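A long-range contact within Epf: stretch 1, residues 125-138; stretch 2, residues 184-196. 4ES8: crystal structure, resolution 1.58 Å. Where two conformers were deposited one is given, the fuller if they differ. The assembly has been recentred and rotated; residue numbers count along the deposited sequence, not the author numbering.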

# COMPACT_ATOMS: atom_id res chain seq x y z
N SER A 125 -16.97 -3.59 25.31
CA SER A 125 -18.32 -3.11 25.13
C SER A 125 -18.30 -1.57 25.25
O SER A 125 -17.67 -1.03 26.18
CB SER A 125 -19.22 -3.73 26.19
OG SER A 125 -20.54 -3.27 26.03
N GLY A 126 -18.91 -0.89 24.29
CA GLY A 126 -18.94 0.57 24.28
C GLY A 126 -17.95 1.17 23.30
O GLY A 126 -18.01 2.37 23.03
N ILE A 127 -17.00 0.37 22.80
CA ILE A 127 -16.04 0.89 21.82
C ILE A 127 -16.50 0.56 20.41
O ILE A 127 -16.92 -0.58 20.12
CB ILE A 127 -14.60 0.34 22.08
CG1 ILE A 127 -14.05 0.80 23.47
CG2 ILE A 127 -13.65 0.73 20.92
CD1 ILE A 127 -12.66 0.30 23.78
N THR A 128 -16.42 1.57 19.51
CA THR A 128 -16.68 1.35 18.09
C THR A 128 -15.38 1.66 17.36
O THR A 128 -14.50 2.35 17.90
CB THR A 128 -17.90 2.12 17.59
OG1 THR A 128 -17.75 3.50 17.94
CG2 THR A 128 -19.22 1.57 18.18
N VAL A 129 -15.19 1.03 16.21
CA VAL A 129 -13.91 1.04 15.51
C VAL A 129 -14.08 1.40 14.05
O VAL A 129 -15.07 1.03 13.40
CB VAL A 129 -13.34 -0.43 15.66
CG1 VAL A 129 -12.08 -0.67 14.81
CG2 VAL A 129 -13.06 -0.77 17.13
N ASP A 130 -13.05 2.08 13.51
CA ASP A 130 -12.98 2.41 12.08
C ASP A 130 -11.57 2.10 11.60
O ASP A 130 -10.62 2.12 12.40
CB ASP A 130 -13.34 3.89 11.82
CG ASP A 130 -13.58 4.24 10.34
OD1 ASP A 130 -13.70 3.31 9.50
OD2 ASP A 130 -13.62 5.45 10.02
N TYR A 131 -11.44 1.79 10.31
CA TYR A 131 -10.15 1.52 9.66
C TYR A 131 -10.04 2.43 8.45
O TYR A 131 -10.94 2.44 7.61
CB TYR A 131 -10.01 0.07 9.18
CG TYR A 131 -10.40 -1.02 10.17
CD1 TYR A 131 -9.88 -1.04 11.46
CD2 TYR A 131 -11.20 -2.09 9.77
CE1 TYR A 131 -10.17 -2.08 12.34
CE2 TYR A 131 -11.49 -3.13 10.64
CZ TYR A 131 -10.99 -3.12 11.93
OH TYR A 131 -11.30 -4.14 12.79
N ARG A 132 -8.96 3.19 8.36
CA ARG A 132 -8.78 4.10 7.24
C ARG A 132 -7.38 4.03 6.71
O ARG A 132 -6.50 3.53 7.40
CB ARG A 132 -9.06 5.55 7.69
CG ARG A 132 -10.51 5.84 8.11
CD ARG A 132 -11.43 6.10 6.93
NE ARG A 132 -12.81 6.17 7.40
CZ ARG A 132 -13.85 6.33 6.59
NH1 ARG A 132 -13.66 6.39 5.27
NH2 ARG A 132 -15.08 6.39 7.08
N ILE A 133 -7.17 4.59 5.51
CA ILE A 133 -5.82 4.79 4.98
C ILE A 133 -5.50 6.27 5.19
O ILE A 133 -6.39 7.13 5.05
CB ILE A 133 -5.69 4.38 3.49
CG1 ILE A 133 -6.23 2.95 3.26
CG2 ILE A 133 -4.23 4.53 2.99
CD1 ILE A 133 -5.56 1.85 4.08
N GLY A 134 -4.25 6.58 5.51
CA GLY A 134 -3.89 7.98 5.66
C GLY A 134 -2.44 8.24 5.29
O GLY A 134 -1.72 7.33 4.88
N SER A 135 -2.02 9.50 5.46
CA SER A 135 -0.61 9.83 5.29
C SER A 135 0.22 9.09 6.35
O SER A 135 -0.30 8.73 7.42
CB SER A 135 -0.41 11.33 5.48
OG SER A 135 -0.88 11.76 6.74
N ALA A 136 1.52 8.89 6.10
CA ALA A 136 2.35 8.30 7.13
C ALA A 136 2.46 9.24 8.31
O ALA A 136 2.43 10.46 8.13
CB ALA A 136 3.75 8.02 6.58
N PHE A 137 2.60 8.68 9.52
CA PHE A 137 2.94 9.45 10.71
C PHE A 137 4.30 10.09 10.39
O PHE A 137 5.21 9.39 9.92
CB PHE A 137 3.00 8.54 11.92
CG PHE A 137 3.73 9.12 13.12
CD1 PHE A 137 3.34 10.34 13.66
CD2 PHE A 137 4.74 8.40 13.75
CE1 PHE A 137 3.99 10.86 14.80
CE2 PHE A 137 5.37 8.91 14.89
CZ PHE A 137 5.00 10.14 15.40
N ASN A 138 4.38 11.41 10.54
CA ASN A 138 5.57 12.13 10.09
C ASN A 138 6.68 12.28 11.15
O ASN A 138 7.61 13.06 10.93
CB ASN A 138 5.15 13.50 9.50
CG ASN A 138 4.83 14.55 10.53
OD1 ASN A 138 4.81 14.27 11.72
ND2 ASN A 138 4.68 15.81 10.08
N GLY A 184 5.28 7.03 -1.90
CA GLY A 184 5.78 7.33 -0.56
C GLY A 184 5.10 6.53 0.52
O GLY A 184 4.10 5.83 0.28
N PRO A 185 5.62 6.64 1.75
CA PRO A 185 5.02 5.90 2.87
C PRO A 185 3.63 6.42 3.19
O PRO A 185 3.34 7.61 3.03
CB PRO A 185 5.97 6.19 4.05
CG PRO A 185 6.66 7.48 3.69
CD PRO A 185 6.79 7.45 2.19
N MET A 186 2.77 5.50 3.63
CA MET A 186 1.42 5.81 4.07
C MET A 186 1.18 5.15 5.42
O MET A 186 2.13 4.67 6.03
CB MET A 186 0.39 5.35 3.03
CG MET A 186 0.43 6.20 1.76
SD MET A 186 -0.84 5.74 0.58
CE MET A 186 -2.17 6.18 1.39
N SER A 187 -0.05 5.18 5.91
CA SER A 187 -0.33 4.50 7.17
C SER A 187 -1.68 3.80 7.10
O SER A 187 -2.58 4.21 6.35
CB SER A 187 -0.31 5.46 8.36
OG SER A 187 -1.36 6.42 8.30
N LEU A 188 -1.79 2.75 7.89
CA LEU A 188 -3.05 2.16 8.26
C LEU A 188 -3.49 2.93 9.49
O LEU A 188 -2.73 3.00 10.47
CB LEU A 188 -2.94 0.65 8.56
CG LEU A 188 -4.20 0.02 9.20
CD1 LEU A 188 -5.42 0.05 8.25
CD2 LEU A 188 -3.95 -1.43 9.57
N VAL A 189 -4.68 3.55 9.45
CA VAL A 189 -5.21 4.29 10.58
C VAL A 189 -6.20 3.42 11.33
O VAL A 189 -7.19 2.95 10.76
CB VAL A 189 -5.86 5.64 10.17
CG1 VAL A 189 -6.02 6.54 11.41
CG2 VAL A 189 -5.00 6.34 9.12
N LEU A 190 -5.89 3.16 12.60
CA LEU A 190 -6.71 2.28 13.46
C LEU A 190 -7.44 3.16 14.46
O LEU A 190 -6.81 3.68 15.40
CB LEU A 190 -5.81 1.27 14.18
CG LEU A 190 -5.09 0.30 13.22
CD1 LEU A 190 -3.97 -0.40 13.92
CD2 LEU A 190 -6.07 -0.72 12.62
N LEU A 191 -8.74 3.41 14.22
CA LEU A 191 -9.50 4.34 15.03
C LEU A 191 -10.49 3.66 15.92
O LEU A 191 -11.12 2.69 15.53
CB LEU A 191 -10.27 5.37 14.15
CG LEU A 191 -9.43 6.08 13.09
CD1 LEU A 191 -9.63 5.43 11.73
CD2 LEU A 191 -9.82 7.55 12.99
N SER A 192 -10.65 4.22 17.13
CA SER A 192 -11.69 3.72 18.04
C SER A 192 -12.31 4.88 18.76
O SER A 192 -11.74 5.98 18.78
CB SER A 192 -11.13 2.69 19.02
OG SER A 192 -10.09 3.20 19.83
N LYS A 193 -13.50 4.67 19.33
CA LYS A 193 -14.13 5.75 20.06
C LYS A 193 -15.11 5.22 21.07
O LYS A 193 -15.57 4.07 20.97
CB LYS A 193 -14.79 6.76 19.11
CG LYS A 193 -16.13 6.35 18.55
CD LYS A 193 -16.80 7.57 17.90
CE LYS A 193 -17.96 7.23 17.01
NZ LYS A 193 -18.46 8.44 16.31
N VAL A 194 -15.43 6.07 22.06
CA VAL A 194 -16.50 5.84 23.03
C VAL A 194 -17.52 6.94 22.81
O VAL A 194 -17.13 8.10 22.59
CB VAL A 194 -16.01 5.75 24.50
CG1 VAL A 194 -15.17 4.48 24.70
CG2 VAL A 194 -15.23 6.98 24.96
N GLU A 195 -18.81 6.61 22.89
CA GLU A 195 -19.91 7.57 22.75
C GLU A 195 -20.40 8.03 24.09
O GLU A 195 -21.01 9.10 24.18
CB GLU A 195 -21.10 6.96 21.99
CG GLU A 195 -20.78 6.56 20.57
CD GLU A 195 -21.01 7.61 19.50
OE1 GLU A 195 -21.02 8.82 19.83
OE2 GLU A 195 -21.18 7.21 18.33
N LYS A 196 -20.22 7.20 25.14
CA LYS A 196 -20.68 7.58 26.46
C LYS A 196 -19.55 7.36 27.45
O LYS A 196 -18.59 6.65 27.16
CB LYS A 196 -21.99 6.86 26.85
CG LYS A 196 -21.91 5.38 27.07
CD LYS A 196 -23.23 4.89 27.68
CE LYS A 196 -23.47 3.43 27.42
NZ LYS A 196 -24.88 3.04 27.68
O HOH W 1 -19.56 4.11 24.22
O HOH W 2 -20.01 4.82 17.25
O HOH W 3 2.71 10.36 3.84

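The two stretches pair as neighbouring antiparallel strands: their axes approach to 4.6 Å, their N-to-C directions differ by 158°, and 894 Å² is buried between them. Register follows from four hydrogen-bonded pairs, each closing a two-bond ring. Thr-128 N donates to Lys-193 O (3.0 Å) and Lys-193 N to Thr-128 O (2.9 Å, bent to 143° at the hydrogen). Asp-130 N to Leu-191 O and Leu-191 N to Asp-130 O are both 2.9 Å. Arg-132 N reaches Val-189 O at 3.0 Å, while Val-189 N to Arg-132 O is shorter, 2.7 Å. Gly-134 N to Ser-187 O (3.0 Å) and Ser-187 N to Gly-134 O (2.9 Å) complete the ladder. Some of these carbonyls also receive CA-H...O contacts, as at Val-129 CA to Leu-191 O, 3.2 Å.

Beyond the ladder, Ser-187 OG donates to Ser-135 O (2.7 Å), and water takes over at both ends. Water 3 accepts from Ala-136 N and donates to Pro-185 O, its oxygen 2.9 Å from each; water 1 donates to Gly-126 O (2.6 Å from its oxygen) and accepts from Glu-195 N (2.9 Å). Water 2 links side chains, its oxygen lying 2.7 Å from Thr-128 OG1 and 2.9 Å from Glu-195 OE2, to which it donates.

On the face carrying Asp-130, Arg-132 and Leu-191, Asp-130 OD2 accepts from Arg-132 NE at 2.8 Å within a salt bridge. This charge pairing runs along one strand; across the strands, Arg-132 contributes aliphatic carbon, with CG 3.7 Å from Leu-191 CD1. Gly-134 leaves room on this face: an ideal CB there would lie 3.0 Å from Val-189 CG2. The other face is largely apolar, with Tyr-131 CD1 4.0 Å from Leu-190 CD2 and Ile-127 CG1 4.0 Å from Val-194 CG1.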